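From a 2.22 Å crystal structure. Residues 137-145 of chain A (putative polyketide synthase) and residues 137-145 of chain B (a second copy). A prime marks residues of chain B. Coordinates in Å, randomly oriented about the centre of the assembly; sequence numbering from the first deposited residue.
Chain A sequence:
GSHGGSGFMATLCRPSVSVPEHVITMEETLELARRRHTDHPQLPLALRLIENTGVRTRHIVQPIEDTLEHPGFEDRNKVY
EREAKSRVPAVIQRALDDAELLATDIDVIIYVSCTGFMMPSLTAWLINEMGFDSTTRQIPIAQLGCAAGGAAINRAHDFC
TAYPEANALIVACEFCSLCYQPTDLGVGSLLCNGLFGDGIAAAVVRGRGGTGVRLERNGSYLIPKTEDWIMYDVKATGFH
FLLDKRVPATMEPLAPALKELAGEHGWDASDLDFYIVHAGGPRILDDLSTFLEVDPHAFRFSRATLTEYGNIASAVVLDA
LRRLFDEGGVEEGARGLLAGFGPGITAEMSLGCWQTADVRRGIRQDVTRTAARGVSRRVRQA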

# COMPACT_ATOMS: atom_id res chain seq x y z
N ARG A 137 1.98 -10.90 -9.03
CA ARG A 137 1.29 -10.33 -7.89
C ARG A 137 1.68 -8.87 -7.78
O ARG A 137 2.84 -8.51 -8.00
CB ARG A 137 1.69 -11.04 -6.59
CG ARG A 137 2.37 -12.37 -6.75
CD ARG A 137 1.50 -13.42 -7.42
NE ARG A 137 2.24 -14.68 -7.52
CZ ARG A 137 2.69 -15.36 -6.48
NH1 ARG A 137 2.47 -14.91 -5.25
NH2 ARG A 137 3.38 -16.48 -6.65
N GLN A 138 0.71 -8.03 -7.45
CA GLN A 138 0.95 -6.60 -7.29
C GLN A 138 0.99 -6.26 -5.80
O GLN A 138 0.13 -6.71 -5.04
CB GLN A 138 -0.16 -5.81 -7.98
CG GLN A 138 -0.42 -6.23 -9.41
CD GLN A 138 -1.85 -5.98 -9.83
OE1 GLN A 138 -2.23 -4.86 -10.13
NE2 GLN A 138 -2.66 -7.04 -9.82
N ILE A 139 1.99 -5.50 -5.39
CA ILE A 139 2.08 -5.09 -3.99
C ILE A 139 2.38 -3.60 -3.95
O ILE A 139 3.53 -3.18 -3.82
CB ILE A 139 3.17 -5.86 -3.22
CG1 ILE A 139 2.84 -7.35 -3.21
CG2 ILE A 139 3.23 -5.37 -1.78
CD1 ILE A 139 3.74 -8.17 -2.33
N PRO A 140 1.33 -2.77 -4.09
CA PRO A 140 1.49 -1.32 -4.06
C PRO A 140 1.43 -0.77 -2.64
O PRO A 140 0.51 -1.05 -1.89
CB PRO A 140 0.32 -0.84 -4.91
CG PRO A 140 -0.74 -1.83 -4.57
CD PRO A 140 -0.01 -3.15 -4.58
N ILE A 141 2.44 -0.00 -2.26
CA ILE A 141 2.47 0.61 -0.94
C ILE A 141 2.69 2.11 -1.08
O ILE A 141 3.76 2.56 -1.50
CB ILE A 141 3.58 0.02 -0.08
CG1 ILE A 141 3.43 -1.50 -0.02
CG2 ILE A 141 3.52 0.62 1.33
CD1 ILE A 141 4.46 -2.20 0.85
N ALA A 142 1.67 2.89 -0.74
CA ALA A 142 1.77 4.34 -0.85
C ALA A 142 1.92 5.05 0.49
O ALA A 142 2.18 6.24 0.52
CB ALA A 142 0.56 4.89 -1.58
N GLN A 143 1.81 4.32 1.59
CA GLN A 143 1.86 4.94 2.90
C GLN A 143 3.10 4.78 3.77
O GLN A 143 3.01 4.89 4.99
CB GLN A 143 0.64 4.48 3.70
CG GLN A 143 -0.67 4.76 3.00
CD GLN A 143 -1.80 3.89 3.51
OE1 GLN A 143 -1.88 2.71 3.18
NE2 GLN A 143 -2.68 4.46 4.32
N LEU A 144 4.26 4.54 3.16
CA LEU A 144 5.49 4.38 3.93
C LEU A 144 6.58 5.39 3.61
O LEU A 144 7.70 5.28 4.11
CB LEU A 144 6.03 2.95 3.77
CG LEU A 144 5.23 1.92 4.57
CD1 LEU A 144 5.75 0.52 4.29
CD2 LEU A 144 5.32 2.24 6.05
N GLY A 145 6.25 6.38 2.79
CA GLY A 145 7.18 7.45 2.44
C GLY A 145 8.67 7.16 2.24
O GLY A 145 9.06 6.29 1.45
N ARG B 137 6.10 -5.79 11.86
CA ARG B 137 6.16 -5.34 10.47
C ARG B 137 4.80 -4.74 10.10
O ARG B 137 3.76 -5.16 10.62
CB ARG B 137 6.44 -6.52 9.55
CG ARG B 137 7.45 -7.48 10.10
CD ARG B 137 8.86 -7.03 9.82
NE ARG B 137 9.51 -7.96 8.89
CZ ARG B 137 9.66 -9.26 9.13
NH1 ARG B 137 9.20 -9.78 10.26
NH2 ARG B 137 10.25 -10.04 8.23
N GLN B 138 4.80 -3.76 9.21
CA GLN B 138 3.55 -3.13 8.79
C GLN B 138 3.42 -3.01 7.27
O GLN B 138 4.19 -2.30 6.62
CB GLN B 138 3.40 -1.76 9.45
CG GLN B 138 4.69 -0.97 9.60
CD GLN B 138 4.50 0.34 10.36
OE1 GLN B 138 5.45 1.09 10.56
NE2 GLN B 138 3.27 0.61 10.77
N ILE B 139 2.44 -3.72 6.71
CA ILE B 139 2.20 -3.68 5.27
C ILE B 139 0.85 -3.03 4.95
O ILE B 139 -0.19 -3.69 4.97
CB ILE B 139 2.19 -5.10 4.67
CG1 ILE B 139 3.50 -5.82 5.00
CG2 ILE B 139 2.01 -5.03 3.16
CD1 ILE B 139 3.60 -7.20 4.38
N PRO B 140 0.85 -1.72 4.67
CA PRO B 140 -0.40 -1.03 4.35
C PRO B 140 -0.65 -0.93 2.85
O PRO B 140 0.21 -0.47 2.11
CB PRO B 140 -0.19 0.33 4.99
CG PRO B 140 1.25 0.58 4.68
CD PRO B 140 1.91 -0.75 5.00
N ILE B 141 -1.82 -1.36 2.40
CA ILE B 141 -2.14 -1.30 0.98
C ILE B 141 -3.46 -0.57 0.75
O ILE B 141 -4.51 -1.01 1.22
CB ILE B 141 -2.23 -2.69 0.37
CG1 ILE B 141 -0.90 -3.43 0.60
CG2 ILE B 141 -2.56 -2.58 -1.12
CD1 ILE B 141 -0.93 -4.90 0.23
N ALA B 142 -3.42 0.53 0.01
CA ALA B 142 -4.61 1.33 -0.24
C ALA B 142 -5.10 1.35 -1.67
O ALA B 142 -6.18 1.86 -1.94
CB ALA B 142 -4.35 2.77 0.21
N GLN B 143 -4.32 0.79 -2.59
CA GLN B 143 -4.66 0.82 -4.01
C GLN B 143 -5.19 -0.47 -4.66
O GLN B 143 -5.09 -0.63 -5.88
CB GLN B 143 -3.42 1.31 -4.78
CG GLN B 143 -2.93 2.67 -4.29
CD GLN B 143 -1.49 2.98 -4.68
OE1 GLN B 143 -0.54 2.44 -4.09
NE2 GLN B 143 -1.33 3.85 -5.65
N LEU B 144 -5.76 -1.37 -3.85
CA LEU B 144 -6.30 -2.62 -4.36
C LEU B 144 -7.82 -2.75 -4.29
O LEU B 144 -8.38 -3.73 -4.79
CB LEU B 144 -5.64 -3.80 -3.64
CG LEU B 144 -4.54 -4.55 -4.40
CD1 LEU B 144 -3.59 -3.59 -5.07
CD2 LEU B 144 -3.79 -5.44 -3.44
N GLY B 145 -8.49 -1.78 -3.67
CA GLY B 145 -9.95 -1.78 -3.59
C GLY B 145 -10.66 -3.01 -3.05
O GLY B 145 -10.27 -3.58 -2.02
O HOH W 1 -1.38 1.04 -1.86
O HOH W 2 -0.03 2.08 1.14

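At the apolar centre of the contact are the two prolines, Pro140 and Pro140′, which lose more area to the partner stretch than any other residue. CG of Pro140 lies 4.0 Å from CG2 of Ile141′, and the reciprocal pair, CG2 of Ile141 and CG of Pro140′, is also at 4.0 Å. The proline rings are compact and apolar, both puckered C-gamma endo, and a proline nitrogen within a chain carries no hydrogen that would need an acceptor in this buried site. Both Ile141 and Ile141′ have the m, t rotamer; their CA-to-CB bonds run sideways, and the CG2 methyls lie against the opposing ring. Each CG2 also rests against a proline carbonyl, at 3.5 Å from Pro140 O to Ile141′ CG2 and 3.6 Å from Pro140′ O to Ile141 CG2. Further along, CD1 of Ile141 reaches CG2 of Ile139′ at 4.4 Å. Around this centre the two strands, from two copies of a putative polyketide synthase, cross at 95°, their axes 6.2 Å apart at closest approach. Among CA atoms the nearest pair is Ile141 CA and Ile141′ CA, 5.3 Å apart. No direct hydrogen bond passes between the stretches; the two stretches bury about 600 Å² between them, both sides summed, and two waters bridge them.

A leucine packs against each ring, and here the two copies differ. CD1 of Leu144′ packs 3.4 Å from CG of Pro140, whereas CD1 of Leu144 stands 4.1 Å from CD of Pro140′. The rotamers differ too: Leu144 is m, t with its CA-to-CB bond toward the partner, while Leu144′ starts sideways, with chi1 at -102° and chi2 p, and its end comes nearer. Ala142 and Ala142′ present single methyls beside the glutamines, CB of Ala142 lying 3.7 Å from OE1 of Gln143′.

Gln143 and Gln143′ form the polar edge. Each has its CA-to-CB bond toward the other stretch, with nearly identical chi angles (m, t, then -75°), and places its OE1 beside CB of the opposing proline: Gln143 OE1 is 3.4 Å from Pro140′ CB, and Gln143′ OE1 is 3.5 Å from Pro140 CB. Each NE2 is hydrogen-bonded elsewhere in the structure. The amide suits this place because its aliphatic stem can be buried while its oxygen meets a water. Water 1 accepts from Ala142′ N at 2.8 Å and lies within hydrogen-bonding distance of both Pro140 O and Gln143′ OE1, each at 2.8 Å. Water 2 repeats the pattern, accepting from Ala142 N at 2.7 Å and lying 2.7 Å from Pro140′ O and 2.8 Å from Gln143 OE1. Each water thus links a proline carbonyl of one chain to the backbone and glutamine of the other, supplying polar partners where no direct hydrogen bond joins the crossed strands.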